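Extracellular sialidase/neuraminidase, putative (PDB 2XCY) probably hydrolyses terminal sialic acids, in particular 2-keto-3-deoxynononic acid (KDN), from glycoconjugates, using the six-bladed beta-propeller fold of the sialidases. Local coordinates at residues 148-153 / 171-176; 342-347 / 372-377. One frame throughout, in Å; residues are numbered along the deposited sequence.

Contact 1. Residues 148-153 / 171-176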
ATOM      1  N   GLU A 148     -20.467  -9.330 -13.912  1.00 10.06           N
ATOM      2  CA  GLU A 148     -21.003  -8.230 -13.099  1.00 10.51           C
ATOM      3  C   GLU A 148     -20.596  -8.328 -11.635  1.00  9.72           C
ATOM      4  O   GLU A 148     -20.457  -7.306 -10.964  1.00  9.89           O
ATOM      5  CB  GLU A 148     -22.537  -8.166 -13.173  1.00 10.91           C
ATOM      6  CG  GLU A 148     -23.102  -7.941 -14.582  1.00 14.01           C
ATOM      7  CD  GLU A 148     -23.119  -9.214 -15.433  1.00 17.93           C
ATOM      8  OE1 GLU A 148     -22.988 -10.337 -14.873  1.00 17.95           O
ATOM      9  OE2 GLU A 148     -23.253  -9.086 -16.670  1.00 19.76           O
ATOM     10  N   GLY A 149     -20.414  -9.557 -11.155  1.00  9.24           N
ATOM     11  CA  GLY A 149     -20.271  -9.832  -9.725  1.00  8.53           C
ATOM     12  C   GLY A 149     -18.862 -10.153  -9.255  1.00  8.21           C
ATOM     13  O   GLY A 149     -18.627 -10.293  -8.056  1.00  8.03           O
ATOM     14  N   ARG A 150     -17.928 -10.279 -10.191  1.00  7.82           N
ATOM     15  CA  ARG A 150     -16.550 -10.629  -9.831  1.00  7.69           C
ATOM     16  C   ARG A 150     -15.749  -9.380  -9.510  1.00  7.59           C
ATOM     17  O   ARG A 150     -16.182  -8.260  -9.784  1.00  7.67           O
ATOM     18  CB  ARG A 150     -15.865 -11.450 -10.934  1.00  7.41           C
ATOM     19  CG  ARG A 150     -15.541 -10.665 -12.204  1.00  7.55           C
ATOM     20  CD  ARG A 150     -14.984 -11.583 -13.272  1.00  6.93           C
ATOM     21  NE  ARG A 150     -13.678 -12.123 -12.882  1.00  7.03           N
ATOM     22  CZ  ARG A 150     -12.836 -12.701 -13.726  1.00  7.94           C
ATOM     23  NH1 ARG A 150     -13.157 -12.813 -15.013  1.00  7.69           N
ATOM     24  NH2 ARG A 150     -11.666 -13.147 -13.291  1.00  9.13           N
ATOM     25  N   ARG A 151     -14.586  -9.584  -8.910  1.00  7.25           N
ATOM     26  CA  ARG A 151     -13.637  -8.506  -8.725  1.00  7.23           C
ATOM     27  C   ARG A 151     -12.841  -8.327 -10.004  1.00  7.14           C
ATOM     28  O   ARG A 151     -12.304  -9.299 -10.562  1.00  7.53           O
ATOM     29  CB  ARG A 151     -12.727  -8.812  -7.537  1.00  6.83           C
ATOM     30  CG  ARG A 151     -13.418  -8.620  -6.189  1.00  6.97           C
ATOM     31  CD  ARG A 151     -13.239  -7.191  -5.683  1.00  7.43           C
ATOM     32  NE  ARG A 151     -11.931  -7.042  -5.048  1.00  6.66           N
ATOM     33  CZ  ARG A 151     -11.500  -5.949  -4.430  1.00  7.11           C
ATOM     34  NH1 ARG A 151     -12.266  -4.854  -4.352  1.00  5.96           N
ATOM     35  NH2 ARG A 151     -10.289  -5.960  -3.885  1.00  5.62           N
ATOM     36  N   HIS A 152     -12.777  -7.086 -10.473  1.00  6.83           N
ATOM     37  CA  HIS A 152     -12.073  -6.750 -11.705  1.00  6.49           C
ATOM     38  C   HIS A 152     -10.706  -6.166 -11.384  1.00  6.61           C
ATOM     39  O   HIS A 152     -10.465  -5.691 -10.269  1.00  6.59           O
ATOM     40  CB  HIS A 152     -12.885  -5.734 -12.527  1.00  6.45           C
ATOM     41  CG  HIS A 152     -14.119  -6.304 -13.163  1.00  5.67           C
ATOM     42  ND1 HIS A 152     -14.368  -6.210 -14.515  1.00  7.01           N
ATOM     43  CD2 HIS A 152     -15.175  -6.965 -12.631  1.00  6.14           C
ATOM     44  CE1 HIS A 152     -15.527  -6.788 -14.789  1.00  5.90           C
ATOM     45  NE2 HIS A 152     -16.033  -7.258 -13.663  1.00  7.23           N
ATOM     46  N   LEU A 153      -9.812  -6.226 -12.363  1.00  6.73           N
ATOM     47  CA  LEU A 153      -8.503  -5.591 -12.260  1.00  6.78           C
ATOM     48  C   LEU A 153      -8.415  -4.504 -13.320  1.00  6.82           C
ATOM     49  O   LEU A 153      -8.605  -4.767 -14.525  1.00  7.67           O
ATOM     50  CB  LEU A 153      -7.393  -6.623 -12.472  1.00  6.87           C
ATOM     51  CG  LEU A 153      -5.952  -6.102 -12.406  1.00  6.89           C
ATOM     52  CD1 LEU A 153      -5.579  -5.786 -10.972  1.00  8.17           C
ATOM     53  CD2 LEU A 153      -4.991  -7.125 -12.974  1.00  9.37           C
ATOM     54  N   LEU A 171      -8.460  -4.819 -17.286  1.00  7.44           N
ATOM     55  CA  LEU A 171      -7.539  -5.867 -17.719  1.00  7.76           C
ATOM     56  C   LEU A 171      -7.838  -7.237 -17.099  1.00  8.12           C
ATOM     57  O   LEU A 171      -7.003  -8.145 -17.150  1.00  8.00           O
ATOM     58  CB  LEU A 171      -6.088  -5.452 -17.437  1.00  8.04           C
ATOM     59  CG  LEU A 171      -5.561  -4.194 -18.146  1.00  8.74           C
ATOM     60  CD1 LEU A 171      -4.089  -3.974 -17.789  1.00  8.07           C
ATOM     61  CD2 LEU A 171      -5.740  -4.294 -19.673  1.00  9.76           C
ATOM     62  N   THR A 172      -9.041  -7.388 -16.543  1.00  8.26           N
ATOM     63  CA  THR A 172      -9.444  -8.632 -15.863  1.00  8.31           C
ATOM     64  C   THR A 172      -9.260  -9.860 -16.746  1.00  8.38           C
ATOM     65  O   THR A 172      -8.640 -10.838 -16.331  1.00  7.88           O
ATOM     66  CB  THR A 172     -10.904  -8.564 -15.364  1.00  8.21           C
ATOM     67  OG1 THR A 172     -11.101  -7.346 -14.654  1.00  9.04           O
ATOM     68  CG2 THR A 172     -11.222  -9.724 -14.425  1.00  7.98           C
ATOM     69  N   LYS A 173      -9.763  -9.801 -17.978  1.00  8.77           N
ATOM     70  CA  LYS A 173      -9.705 -10.977 -18.856  1.00  9.36           C
ATOM     71  C   LYS A 173      -8.275 -11.372 -19.194  1.00  9.55           C
ATOM     72  O   LYS A 173      -7.985 -12.540 -19.426  1.00  9.26           O
ATOM     73  CB  LYS A 173     -10.517 -10.763 -20.143  1.00  9.65           C
ATOM     74  CG  LYS A 173     -12.033 -10.680 -19.939  1.00 12.35           C
ATOM     75  CD  LYS A 173     -12.575 -11.710 -18.914  1.00 16.99           C
ATOM     76  CE  LYS A 173     -12.799 -13.113 -19.503  1.00 19.46           C
ATOM     77  NZ  LYS A 173     -13.240 -14.098 -18.445  1.00 20.82           N
ATOM     78  N   GLU A 174      -7.391 -10.382 -19.196  1.00  8.99           N
ATOM     79  CA  GLU A 174      -6.005 -10.574 -19.575  1.00  9.64           C
ATOM     80  C   GLU A 174      -5.142 -11.010 -18.386  1.00  8.87           C
ATOM     81  O   GLU A 174      -4.258 -11.859 -18.534  1.00  8.77           O
ATOM     82  CB  GLU A 174      -5.464  -9.273 -20.174  1.00 10.36           C
ATOM     83  CG  GLU A 174      -6.070  -8.893 -21.550  1.00 13.75           C
ATOM     84  CD  GLU A 174      -7.531  -8.363 -21.520  1.00 19.15           C
ATOM     85  OE1 GLU A 174      -8.050  -7.913 -20.454  1.00 18.47           O
ATOM     86  OE2 GLU A 174      -8.168  -8.388 -22.608  1.00 21.22           O
ATOM     87  N   LEU A 175      -5.401 -10.435 -17.213  1.00  7.88           N
ATOM     88  CA  LEU A 175      -4.471 -10.598 -16.078  1.00  7.58           C
ATOM     89  C   LEU A 175      -5.061 -11.213 -14.806  1.00  7.38           C
ATOM     90  O   LEU A 175      -4.402 -11.256 -13.757  1.00  7.28           O
ATOM     91  CB  LEU A 175      -3.796  -9.259 -15.762  1.00  7.87           C
ATOM     92  CG  LEU A 175      -3.000  -8.606 -16.901  1.00  8.30           C
ATOM     93  CD1 LEU A 175      -2.517  -7.218 -16.501  1.00  9.46           C
ATOM     94  CD2 LEU A 175      -1.823  -9.483 -17.324  1.00  6.98           C
ATOM     95  N   THR A 176      -6.302 -11.679 -14.889  1.00  6.95           N
ATOM     96  CA  THR A 176      -6.927 -12.394 -13.773  1.00  6.86           C
ATOM     97  C   THR A 176      -7.389 -13.743 -14.314  1.00  7.05           C
ATOM     98  O   THR A 176      -7.991 -13.798 -15.377  1.00  6.57           O
ATOM     99  CB  THR A 176      -8.137 -11.616 -13.184  1.00  7.03           C
ATOM    100  OG1 THR A 176      -7.752 -10.264 -12.900  1.00  6.23           O
ATOM    101  CG2 THR A 176      -8.635 -12.271 -11.894  1.00  7.07           C
TER
HETATM  102  O   HOH W   1     -10.594 -13.622 -16.435  1.00  8.73           O
HETATM  103  O   HOH W   2     -15.780 -12.945 -16.385  1.00 17.04           O
HETATM  104  O   HOH W   3      -9.588  -9.139 -11.231  1.00  7.59           O
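With CG of Arg-150 lodged between its backbone N and carbonyl carbon (chi1 71°) and the chain bent at chi3, the guanidinium group is brought over the methyl of Thr-172. In Thr-172 the rotation about CA-CB (chi1 -49°) divides the work of the side chain: CG2 is anti to the backbone N and lies over the centre of one guanidinium face, 3.5 Å from Arg-150 CZ, while OG1 turns to the backbone of strand 152-158. There OG1 accepts the amide of Leu-153 in a fairly straight bond (N to OG1 2.9 Å, 158°) and also bonds to Asp-170, whose other carboxylate oxygen holds His-152 ND1. Leu-171, at the N-cap of helix 172-175, adds a backbone bond from its N to Leu-153 O (2.8 Å). The chain thus stays tied to strand 152-158 where the edge strand 169-170 gives way to the helical turn. Leu-153 CD2 packs on CB of Leu-175 (3.7 Å), and both leucines reach Ile-207 of the neighbouring sheet.

Beyond the guanidinium edge comes Lys-173, with NZ near the group's plane and 3.7 Å from Arg-150 NH1. Two waters flank the pair, one on either side, and each bridges the two nitrogens: it takes a bond from Arg-150 NH1 at 3.0 Å and a weak one from Lys-173 NZ. A third water joins Arg-151 O to Thr-176 OG1. His-152 also bonds through NE2 to the carbonyl of Trp-147. Chemically, the closeness of the two cations is probably eased by the waters and by the Lys-173 salt bridge to Asp-178, whereas Asp-170 fixes both the imidazole and the threonine hydroxyl that receives the strand amide.

Contact 2. Residues 342-347 / 372-377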
ATOM      1  N   THR A 342       7.904   4.699   0.835  1.00  6.05           N
ATOM      2  CA  THR A 342       8.758   5.154  -0.249  1.00  6.38           C
ATOM      3  C   THR A 342      10.033   5.745   0.345  1.00  6.74           C
ATOM      4  O   THR A 342      10.071   6.103   1.524  1.00  6.09           O
ATOM      5  CB  THR A 342       8.056   6.246  -1.102  1.00  6.58           C
ATOM      6  OG1 THR A 342       8.904   6.614  -2.193  1.00  6.33           O
ATOM      7  CG2 THR A 342       7.761   7.489  -0.267  1.00  5.96           C
ATOM      8  N   LYS A 343      11.070   5.850  -0.480  1.00  7.46           N
ATOM      9  CA  LYS A 343      12.200   6.707  -0.167  1.00  8.47           C
ATOM     10  C   LYS A 343      11.836   8.118  -0.614  1.00  8.55           C
ATOM     11  O   LYS A 343      11.094   8.303  -1.585  1.00  8.47           O
ATOM     12  CB  LYS A 343      13.453   6.249  -0.910  1.00  8.82           C
ATOM     13  CG  LYS A 343      14.059   4.956  -0.398  1.00 11.22           C
ATOM     14  CD  LYS A 343      15.339   4.631  -1.172  1.00 14.53           C
ATOM     15  CE  LYS A 343      15.026   3.960  -2.511  1.00 15.80           C
ATOM     16  NZ  LYS A 343      16.282   3.615  -3.241  1.00 17.57           N
ATOM     17  N   THR A 344      12.353   9.112   0.096  1.00  8.69           N
ATOM     18  CA  THR A 344      12.202  10.511  -0.305  1.00  8.97           C
ATOM     19  C   THR A 344      13.510  11.007  -0.934  1.00  9.59           C
ATOM     20  O   THR A 344      14.536  10.332  -0.848  1.00  9.88           O
ATOM     21  CB  THR A 344      11.882  11.396   0.900  1.00  8.61           C
ATOM     22  OG1 THR A 344      13.013  11.408   1.787  1.00  8.98           O
ATOM     23  CG2 THR A 344      10.649  10.867   1.642  1.00  8.99           C
ATOM     24  N   GLY A 345      13.476  12.186  -1.548  1.00  9.95           N
ATOM     25  CA  GLY A 345      14.675  12.775  -2.142  1.00 10.36           C
ATOM     26  C   GLY A 345      15.642  13.376  -1.131  1.00 10.60           C
ATOM     27  O   GLY A 345      16.760  13.754  -1.490  1.00 11.04           O
ATOM     28  N   ASP A 346      15.234  13.471   0.131  1.00  9.89           N
ATOM     29  CA  ASP A 346      16.126  14.003   1.161  1.00  9.95           C
ATOM     30  C   ASP A 346      16.567  12.922   2.150  1.00  9.83           C
ATOM     31  O   ASP A 346      16.741  13.185   3.338  1.00  9.48           O
ATOM     32  CB  ASP A 346      15.517  15.233   1.864  1.00 10.20           C
ATOM     33  CG  ASP A 346      14.250  14.913   2.651  1.00 10.42           C
ATOM     34  OD1 ASP A 346      13.495  13.999   2.261  1.00  9.67           O
ATOM     35  OD2 ASP A 346      14.009  15.591   3.673  1.00 12.26           O
ATOM     36  N   TYR A 347      16.736  11.705   1.635  1.00 10.34           N
ATOM     37  CA  TYR A 347      17.320  10.582   2.389  1.00 10.72           C
ATOM     38  C   TYR A 347      16.509  10.227   3.635  1.00 10.39           C
ATOM     39  O   TYR A 347      17.054   9.981   4.712  1.00 10.30           O
ATOM     40  CB  TYR A 347      18.800  10.870   2.709  1.00 11.22           C
ATOM     41  CG  TYR A 347      19.563  11.280   1.473  1.00 13.77           C
ATOM     42  CD1 TYR A 347      20.017  10.324   0.563  1.00 16.75           C
ATOM     43  CD2 TYR A 347      19.787  12.625   1.182  1.00 15.47           C
ATOM     44  CE1 TYR A 347      20.697  10.699  -0.594  1.00 17.02           C
ATOM     45  CE2 TYR A 347      20.465  13.009   0.027  1.00 17.11           C
ATOM     46  CZ  TYR A 347      20.915  12.042  -0.850  1.00 17.81           C
ATOM     47  OH  TYR A 347      21.589  12.417  -1.989  1.00 19.07           O
ATOM     48  N   TRP A 372       0.900  10.465   7.667  1.00  6.02           N
ATOM     49  CA  TRP A 372       2.128  10.515   6.856  1.00  5.99           C
ATOM     50  C   TRP A 372       3.316  10.683   7.797  1.00  6.01           C
ATOM     51  O   TRP A 372       3.330  11.594   8.626  1.00  6.29           O
ATOM     52  CB  TRP A 372       2.062  11.680   5.868  1.00  5.24           C
ATOM     53  CG  TRP A 372       3.351  12.068   5.175  1.00  6.33           C
ATOM     54  CD1 TRP A 372       4.029  13.248   5.329  1.00  4.93           C
ATOM     55  CD2 TRP A 372       4.096  11.304   4.205  1.00  6.42           C
ATOM     56  NE1 TRP A 372       5.140  13.267   4.522  1.00  7.05           N
ATOM     57  CE2 TRP A 372       5.213  12.089   3.825  1.00  6.92           C
ATOM     58  CE3 TRP A 372       3.935  10.040   3.625  1.00  6.49           C
ATOM     59  CZ2 TRP A 372       6.160  11.653   2.884  1.00  6.59           C
ATOM     60  CZ3 TRP A 372       4.883   9.599   2.691  1.00  6.63           C
ATOM     61  CH2 TRP A 372       5.976  10.415   2.324  1.00  6.79           C
ATOM     62  N   ARG A 373       4.298   9.797   7.662  1.00  6.22           N
ATOM     63  CA  ARG A 373       5.493   9.816   8.493  1.00  6.50           C
ATOM     64  C   ARG A 373       6.722   9.959   7.622  1.00  6.76           C
ATOM     65  O   ARG A 373       6.784   9.385   6.529  1.00  6.90           O
ATOM     66  CB  ARG A 373       5.612   8.509   9.281  1.00  6.47           C
ATOM     67  CG  ARG A 373       4.522   8.287  10.319  1.00  6.60           C
ATOM     68  CD  ARG A 373       4.834   7.048  11.147  1.00  8.01           C
ATOM     69  NE  ARG A 373       4.030   7.047  12.361  1.00  8.45           N
ATOM     70  CZ  ARG A 373       4.354   7.708  13.470  1.00  9.05           C
ATOM     71  NH1 ARG A 373       5.483   8.417  13.535  1.00  9.10           N
ATOM     72  NH2 ARG A 373       3.537   7.666  14.513  1.00  9.07           N
ATOM     73  N   ARG A 374       7.686  10.733   8.119  1.00  6.76           N
ATOM     74  CA  ARG A 374       9.042  10.760   7.593  1.00  6.57           C
ATOM     75  C   ARG A 374       9.998  10.412   8.734  1.00  6.78           C
ATOM     76  O   ARG A 374       9.844  10.881   9.864  1.00  6.47           O
ATOM     77  CB  ARG A 374       9.368  12.131   6.991  1.00  6.54           C
ATOM     78  CG  ARG A 374       8.673  12.392   5.626  1.00  6.17           C
ATOM     79  CD  ARG A 374       8.607  13.872   5.257  1.00  8.30           C
ATOM     80  NE  ARG A 374       9.779  14.632   5.691  1.00  8.21           N
ATOM     81  CZ  ARG A 374      10.907  14.758   4.995  1.00 11.00           C
ATOM     82  NH1 ARG A 374      11.910  15.462   5.493  1.00 11.29           N
ATOM     83  NH2 ARG A 374      11.037  14.178   3.808  1.00 11.89           N
ATOM     84  N   PHE A 375      10.963   9.551   8.447  1.00  6.65           N
ATOM     85  CA  PHE A 375      11.992   9.211   9.421  1.00  7.04           C
ATOM     86  C   PHE A 375      13.189   8.711   8.659  1.00  6.92           C
ATOM     87  O   PHE A 375      13.046   8.225   7.527  1.00  7.17           O
ATOM     88  CB  PHE A 375      11.501   8.188  10.460  1.00  6.46           C
ATOM     89  CG  PHE A 375      10.778   6.993   9.868  1.00  7.20           C
ATOM     90  CD1 PHE A 375       9.382   6.974   9.792  1.00  8.04           C
ATOM     91  CD2 PHE A 375      11.491   5.891   9.403  1.00  6.49           C
ATOM     92  CE1 PHE A 375       8.711   5.865   9.250  1.00  6.39           C
ATOM     93  CE2 PHE A 375      10.840   4.793   8.853  1.00  6.54           C
ATOM     94  CZ  PHE A 375       9.440   4.781   8.777  1.00  6.04           C
ATOM     95  N   ASN A 376      14.370   8.863   9.255  1.00  7.08           N
ATOM     96  CA  ASN A 376      15.594   8.370   8.627  1.00  7.16           C
ATOM     97  C   ASN A 376      16.039   7.046   9.224  1.00  7.28           C
ATOM     98  O   ASN A 376      15.468   6.594  10.218  1.00  7.65           O
ATOM     99  CB  ASN A 376      16.722   9.424   8.613  1.00  7.10           C
ATOM    100  CG  ASN A 376      17.153   9.893  10.014  1.00  7.36           C
ATOM    101  OD1 ASN A 376      16.614   9.476  11.038  1.00  7.77           O
ATOM    102  ND2 ASN A 376      18.132  10.795  10.041  1.00  7.01           N
ATOM    103  N   LEU A 377      17.021   6.404   8.598  1.00  7.22           N
ATOM    104  CA  LEU A 377      17.545   5.133   9.117  1.00  7.14           C
ATOM    105  C   LEU A 377      18.067   5.296  10.546  1.00  7.29           C
ATOM    106  O   LEU A 377      17.904   4.398  11.386  1.00  6.89           O
ATOM    107  CB  LEU A 377      18.636   4.587   8.202  1.00  7.35           C
ATOM    108  CG  LEU A 377      18.254   4.220   6.768  1.00  7.55           C
ATOM    109  CD1 LEU A 377      19.531   3.984   5.990  1.00  7.51           C
ATOM    110  CD2 LEU A 377      17.323   2.999   6.717  1.00  8.54           C
TER
HETATM  111  O   HOH W   4      17.130   7.538   5.782  1.00 11.54           O
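Asp-346 and Arg-374 meet head-on in a bidentate salt bridge, the tightly held part of this contact. Arg-374 NH2 donates to Asp-346 OD1 at 2.9 Å and Arg-374 NH1 to Asp-346 OD2 at 2.8 Å; both oxygens use their syn lone pairs, and the carboxylate and guanidinium planes are only 14° apart. OD1 takes a second bond at its outer end. Thr-344 OG1, set between its own backbone N and carbonyl carbon (chi1 66°), donates to Asp-346 OD1 at 2.7 Å, nearly in line with the C-O bond. The same hydroxyl bonds to Lys-348 N, bracing the type I turn of residues 344-347 that links strands 334-343 and 349-356. Arg-374 NH1 has a further bond to Tyr-11 OH.

Toward the strands, Thr-342 CG2 approaches the edge of the Trp-372 ring at CH2, a looser touch of 4.3 Å. At the turn's other end Tyr-347 is exposed, its ring turned off from residues 372-377; besides a loose touch of Tyr-347 O on Asn-376 CB (4.0 Å), a water bonded to Tyr-347 O (2.7 Å) and Leu-377 N (3.0 Å) joins it to that segment. That amide opens helix 377-381, for which Asn-376 is the N-cap, its OD1 bonding to Trp-379 N and also to Tyr-11 N. Since strand 349-356 runs between the two segments, side chains and water do the bridging here. Two nearly coplanar charged bonds, with a hydroxyl on the same carboxylate, hold its rotation and probably favour the ionised form of Asp-346, whereas at Tyr-347 the polar link is through a single water.

From the N terminus, strand 12-18 comes first and waits to complete the sheet containing contact 2. The chain then runs through further blades to contact 1, which closes the short excursion from 153 to 171, a hairpin whose turn carries an Asp-box sequence, and ties the short helix after edge strand 169-170 back to strand 152-158 of the same blade, beside the next blade. Much later, contact 2 spans residues 347 to 372, reaching across strand 349-356 in the blade that the N-terminal strand completes, the familiar Velcro closure of propellers. The two loops follow in series, neither crossing nor enclosing the other. Their centres lie 35 Å apart on opposite sides of the chain's centre.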